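Long-range contacts in probable primosomal replication protein n (Ralstonia solanacearum, PDB 4FDB), which probably binds single-stranded DNA as a homodimer and takes part in restarting stalled replication forks by stabilising the PriA helicase on DNA: residues 5-10 and 31-36; 50-55 and 87-92. The protein carries 3 engineered substitutions. All blocks are in the same frame, centred on the assembly; numbering follows the deposited sequence.

Contact 1: residues 5-10 and 31-36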
loop_
_atom_site.group_PDB
_atom_site.type_symbol
_atom_site.label_atom_id
_atom_site.label_comp_id
_atom_site.label_asym_id
_atom_site.label_seq_id
_atom_site.Cartn_x
_atom_site.Cartn_y
_atom_site.Cartn_z
ATOM N N LEU A 5 -3.593 -4.257 2.427
ATOM C CA LEU A 5 -2.153 -4.241 2.591
ATOM C C LEU A 5 -1.806 -5.081 3.817
ATOM O O LEU A 5 -2.424 -4.922 4.870
ATOM C CB LEU A 5 -1.656 -2.809 2.813
ATOM C CG LEU A 5 -0.144 -2.706 3.095
ATOM C CD1 LEU A 5 0.649 -3.201 1.890
ATOM C CD2 LEU A 5 0.291 -1.287 3.450
ATOM N N GLN A 6 -0.849 -5.989 3.661
ATOM C CA GLN A 6 -0.275 -6.718 4.794
ATOM C C GLN A 6 1.162 -6.265 4.906
ATOM O O GLN A 6 1.889 -6.282 3.927
ATOM C CB GLN A 6 -0.283 -8.213 4.522
ATOM C CG GLN A 6 -1.647 -8.827 4.288
ATOM C CD GLN A 6 -1.529 -10.221 3.719
ATOM O OE1 GLN A 6 -1.512 -10.409 2.502
ATOM N NE2 GLN A 6 -1.421 -11.210 4.600
ATOM N N LEU A 7 1.580 -5.865 6.100
ATOM C CA LEU A 7 2.898 -5.297 6.245
ATOM C C LEU A 7 3.431 -5.667 7.616
ATOM O O LEU A 7 2.731 -5.508 8.609
ATOM C CB LEU A 7 2.830 -3.776 6.096
ATOM C CG LEU A 7 4.176 -3.057 5.892
ATOM C CD1 LEU A 7 4.776 -3.444 4.547
ATOM C CD2 LEU A 7 3.999 -1.557 5.960
ATOM N N VAL A 8 4.645 -6.200 7.657
ATOM C CA VAL A 8 5.344 -6.365 8.926
ATOM C C VAL A 8 6.347 -5.230 9.020
ATOM O O VAL A 8 7.223 -5.113 8.172
ATOM C CB VAL A 8 6.080 -7.699 8.988
ATOM C CG1 VAL A 8 7.057 -7.715 10.175
ATOM C CG2 VAL A 8 5.080 -8.833 9.096
ATOM N N ALA A 9 6.224 -4.391 10.043
ATOM C CA ALA A 9 6.995 -3.153 10.065
ATOM C C ALA A 9 7.213 -2.675 11.488
ATOM O O ALA A 9 6.477 -3.047 12.393
ATOM C CB ALA A 9 6.284 -2.079 9.254
ATOM N N THR A 10 8.234 -1.847 11.670
ATOM C CA THR A 10 8.589 -1.335 12.982
ATOM C C THR A 10 7.861 -0.024 13.247
ATOM O O THR A 10 7.848 0.865 12.401
ATOM C CB THR A 10 10.099 -1.088 13.045
ATOM O OG1 THR A 10 10.779 -2.322 12.791
ATOM C CG2 THR A 10 10.515 -0.537 14.410
ATOM N N LEU A 31 5.450 3.999 10.252
ATOM C CA LEU A 31 5.995 2.640 10.260
ATOM C C LEU A 31 7.186 2.562 9.329
ATOM O O LEU A 31 7.248 3.267 8.337
ATOM C CB LEU A 31 4.937 1.647 9.777
ATOM C CG LEU A 31 3.655 1.644 10.601
ATOM C CD1 LEU A 31 2.648 0.705 9.964
ATOM C CD2 LEU A 31 3.947 1.219 12.035
ATOM N N SER A 32 8.136 1.692 9.646
ATOM C CA SER A 32 9.318 1.535 8.814
ATOM C C SER A 32 9.386 0.091 8.408
ATOM O O SER A 32 9.433 -0.793 9.272
ATOM C CB SER A 32 10.578 1.858 9.627
ATOM O OG SER A 32 11.748 1.550 8.888
ATOM N N TYR A 33 9.405 -0.142 7.100
ATOM C CA TYR A 33 9.548 -1.474 6.546
ATOM C C TYR A 33 10.971 -1.718 6.057
ATOM O O TYR A 33 11.575 -0.874 5.383
ATOM C CB TYR A 33 8.562 -1.705 5.372
ATOM C CG TYR A 33 8.781 -3.061 4.729
ATOM C CD1 TYR A 33 8.153 -4.195 5.223
ATOM C CD2 TYR A 33 9.665 -3.214 3.659
ATOM C CE1 TYR A 33 8.395 -5.444 4.662
ATOM C CE2 TYR A 33 9.897 -4.452 3.093
ATOM C CZ TYR A 33 9.268 -5.562 3.608
ATOM O OH TYR A 33 9.516 -6.792 3.041
ATOM N N SER A 34 11.496 -2.900 6.365
ATOM C CA SER A 34 12.789 -3.334 5.847
ATOM C C SER A 34 12.782 -4.839 5.584
ATOM O O SER A 34 12.682 -5.646 6.510
ATOM C CB SER A 34 13.912 -2.971 6.817
ATOM O OG SER A 34 13.688 -3.557 8.087
ATOM N N GLY A 35 12.902 -5.218 4.319
ATOM C CA GLY A 35 12.784 -6.610 3.950
ATOM C C GLY A 35 13.184 -6.865 2.520
ATOM O O GLY A 35 13.960 -6.119 1.928
ATOM N N GLN A 36 12.657 -7.950 1.975
ATOM C CA GLN A 36 13.034 -8.394 0.651
ATOM C C GLN A 36 11.755 -8.663 -0.096
ATOM O O GLN A 36 10.823 -9.239 0.453
ATOM C CB GLN A 36 13.845 -9.687 0.714
ATOM C CG GLN A 36 15.126 -9.602 1.527
ATOM C CD GLN A 36 16.193 -10.556 1.019
ATOM O OE1 GLN A 36 16.197 -10.930 -0.157
ATOM N NE2 GLN A 36 17.108 -10.951 1.900
HETATM O O HOH W 1 9.918 -4.662 8.323
HETATM O O HOH W 2 11.350 -3.151 10.322
#
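T10 and S32 form the antiparallel hydrogen-bonded pair that joins segments 5-10 and 31-36, each donating its N to the other's O at 2.9 Å. The bond from S32 N lies in the carbonyl plane of T10, whereas T10 N approaches S32 O tilted 26° from its plane. T10 O also receives a CA-H...O contact from L31 CA.

Two waters extend the polar contact. One donates to V8 O and accepts from S34 N, bridging the strands where they splay apart; the other donates to S32 O and is hydrogen-bonded to T10 OG1 at 2.7 Å.

Apolar contacts are few. A9 CB points toward 31-36, 3.4 Å from S32 O and 4.0 Å from L31 CB. Y33 CG, anti to the backbone N (chi1 176°), carries the ring toward 5-10. L7 CD1 approaches Y33 CD1 obliquely at 3.5 Å, and V8 O lies at the ring edge, 3.2 Å from Y33 CD1. The ring also meets F48.

Segments 5-10 and 31-36 run at 113° to each other, on the hairpin strands 3-19 and 25-37. Past T10 and S32 direct pairing therefore yields to water, which satisfies V8 O and S34 N, and to carbon contacts of Y33, whose OH bonds to A1 O of the second subunit.

Contact 2: residues 50-55 and 87-92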
loop_
_atom_site.group_PDB
_atom_site.type_symbol
_atom_site.label_atom_id
_atom_site.label_comp_id
_atom_site.label_asym_id
_atom_site.label_seq_id
_atom_site.Cartn_x
_atom_site.Cartn_y
_atom_site.Cartn_z
ATOM N N ILE A 50 6.161 4.474 5.983
ATOM C CA ILE A 50 4.803 4.763 5.522
ATOM C C ILE A 50 3.976 5.338 6.669
ATOM O O ILE A 50 4.078 4.891 7.812
ATOM C CB ILE A 50 4.151 3.500 4.921
ATOM C CG1 ILE A 50 2.819 3.838 4.244
ATOM C CG2 ILE A 50 4.007 2.404 5.989
ATOM C CD1 ILE A 50 2.190 2.636 3.517
ATOM N N GLU A 51 3.196 6.379 6.373
ATOM C CA GLU A 51 2.283 6.920 7.365
ATOM C C GLU A 51 1.114 5.971 7.552
ATOM O O GLU A 51 0.562 5.455 6.580
ATOM C CB GLU A 51 1.780 8.301 6.921
ATOM C CG GLU A 51 2.870 9.377 6.927
ATOM C CD GLU A 51 3.193 9.895 8.327
ATOM O OE1 GLU A 51 2.457 9.552 9.281
ATOM O OE2 GLU A 51 4.184 10.650 8.477
ATOM N N ALA A 52 0.737 5.730 8.806
ATOM C CA ALA A 52 -0.365 4.831 9.099
ATOM C C ALA A 52 -1.254 5.472 10.149
ATOM O O ALA A 52 -0.909 6.513 10.728
ATOM C CB ALA A 52 0.154 3.476 9.592
ATOM N N LEU A 53 -2.400 4.859 10.386
ATOM C CA LEU A 53 -3.239 5.295 11.488
ATOM C C LEU A 53 -4.132 4.168 11.958
ATOM O O LEU A 53 -4.435 3.240 11.208
ATOM C CB LEU A 53 -4.041 6.548 11.118
ATOM C CG LEU A 53 -5.207 6.484 10.134
ATOM C CD1 LEU A 53 -6.491 5.956 10.792
ATOM C CD2 LEU A 53 -5.458 7.862 9.571
ATOM N N GLY A 54 -4.539 4.250 13.217
ATOM C CA GLY A 54 -5.522 3.341 13.760
ATOM C C GLY A 54 -6.672 4.168 14.288
ATOM O O GLY A 54 -6.453 5.220 14.884
ATOM N N ALA A 55 -7.897 3.699 14.057
ATOM C CA ALA A 55 -9.088 4.389 14.528
ATOM C C ALA A 55 -9.879 3.493 15.456
ATOM O O ALA A 55 -9.846 2.271 15.322
ATOM C CB ALA A 55 -9.970 4.789 13.351
ATOM N N LEU A 87 -1.056 9.275 0.668
ATOM C CA LEU A 87 -1.823 8.130 1.144
ATOM C C LEU A 87 -1.455 7.770 2.578
ATOM O O LEU A 87 -0.374 8.077 3.054
ATOM C CB LEU A 87 -1.592 6.907 0.259
ATOM C CG LEU A 87 -2.000 7.005 -1.210
ATOM C CD1 LEU A 87 -1.831 5.630 -1.843
ATOM C CD2 LEU A 87 -3.433 7.506 -1.338
ATOM N N VAL A 88 -2.372 7.087 3.242
ATOM C CA VAL A 88 -2.157 6.648 4.601
ATOM C C VAL A 88 -2.602 5.195 4.708
ATOM O O VAL A 88 -3.595 4.804 4.094
ATOM C CB VAL A 88 -2.928 7.549 5.591
ATOM C CG1 VAL A 88 -4.419 7.578 5.263
ATOM C CG2 VAL A 88 -2.705 7.097 7.024
ATOM N N PHE A 89 -1.855 4.400 5.469
ATOM C CA PHE A 89 -2.194 3.005 5.739
ATOM C C PHE A 89 -3.135 2.925 6.947
ATOM O O PHE A 89 -2.712 3.137 8.081
ATOM C CB PHE A 89 -0.886 2.242 5.995
ATOM C CG PHE A 89 -1.051 0.775 6.361
ATOM C CD1 PHE A 89 -2.170 0.044 5.986
ATOM C CD2 PHE A 89 -0.043 0.126 7.068
ATOM C CE1 PHE A 89 -2.289 -1.307 6.326
ATOM C CE2 PHE A 89 -0.155 -1.214 7.421
ATOM C CZ PHE A 89 -1.279 -1.937 7.045
ATOM N N HIS A 90 -4.412 2.635 6.706
ATOM C CA HIS A 90 -5.357 2.443 7.810
ATOM C C HIS A 90 -5.224 1.027 8.340
ATOM O O HIS A 90 -5.487 0.064 7.629
ATOM C CB HIS A 90 -6.800 2.661 7.344
ATOM C CG HIS A 90 -7.162 4.092 7.111
ATOM N ND1 HIS A 90 -8.177 4.722 7.800
ATOM C CD2 HIS A 90 -6.677 5.006 6.238
ATOM C CE1 HIS A 90 -8.291 5.966 7.375
ATOM N NE2 HIS A 90 -7.397 6.163 6.421
ATOM N N ILE A 91 -4.828 0.885 9.599
ATOM C CA ILE A 91 -4.606 -0.436 10.147
ATOM C C ILE A 91 -5.901 -0.978 10.710
ATOM O O ILE A 91 -6.525 -0.344 11.560
ATOM C CB ILE A 91 -3.544 -0.381 11.263
ATOM C CG1 ILE A 91 -2.226 0.134 10.676
ATOM C CG2 ILE A 91 -3.365 -1.747 11.885
ATOM C CD1 ILE A 91 -1.217 0.581 11.745
ATOM N N SER A 92 -6.327 -2.140 10.230
ATOM C CA SER A 92 -7.568 -2.709 10.736
ATOM C C SER A 92 -7.303 -3.890 11.662
ATOM O O SER A 92 -8.188 -4.325 12.402
ATOM C CB SER A 92 -8.492 -3.118 9.588
ATOM O OG SER A 92 -7.898 -4.125 8.797
HETATM O O HOH W 3 -8.153 1.749 12.077
#
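L53 lays its isobutyl group over one face of the H90 imidazole: CD1 stands 4.0 Å from the ring centroid and 28° off the normal, a CH-pi contact. The L53 chi1 of 72° puts CG in the crowded position between the backbone N and the carbonyl carbon, and so above the centre of the imidazole. The two side chains run side by side and point the same way. The other branch of the leucine, L53 CD2, reaches V88 CG2 at 3.8 Å. V88 O lies at the edge of the imidazole, in its plane.

On the face carrying A52 and F89, A52 CB touches F89 CB and I91 CD1, both at 3.9 Å. I50 CD1 reaches F89 CB, and I91 CG1 covers one face of the F89 ring, offset toward the rim.

The backbone under these groups is a parallel ladder. E51 O accepts from F89 N, L53 N donates to F89 O, and L53 O accepts from I91 N at 2.9 Å, nearly straight at 178°. This is the parallel pairing of the third and fifth strands found in the OB-fold barrel, the clan to which the family belongs. A52 and F89 come close, CA to CA 4.2 Å, and A52 CA makes a short CA-H...O contact of 3.1 Å with F89 O.

Further along, a water accepts from A55 N and donates to I91 O, carrying the pairing past L53. F76 stacks on the H90 ring, while F89 packs on C73. R44 of the second subunit also packs on H90.

Overall arrangement
Contact 1 and contact 2 lie with their centres about 13 Å apart in one continuous sheet, because strands 25-37 and 44-55 are neighbours in it. L31 O and I50 N, 2.9 Å apart, make a probable hydrogen bond between them. Side chains meet as well: L31 CD1 packs on A52 CB at 3.7 Å, L5 CD2 on F89 CD1 at 3.8 Å, and L7 CD2 on I50 CG2. The apolar face of 5-10 and 31-36 thus joins that of 50-55 and 87-92 in a shared interior. Both contacts touch the second subunit, and L5, Q6 and L7 of contact 1 pair with one of its strands, extending the sheet through the homodimer.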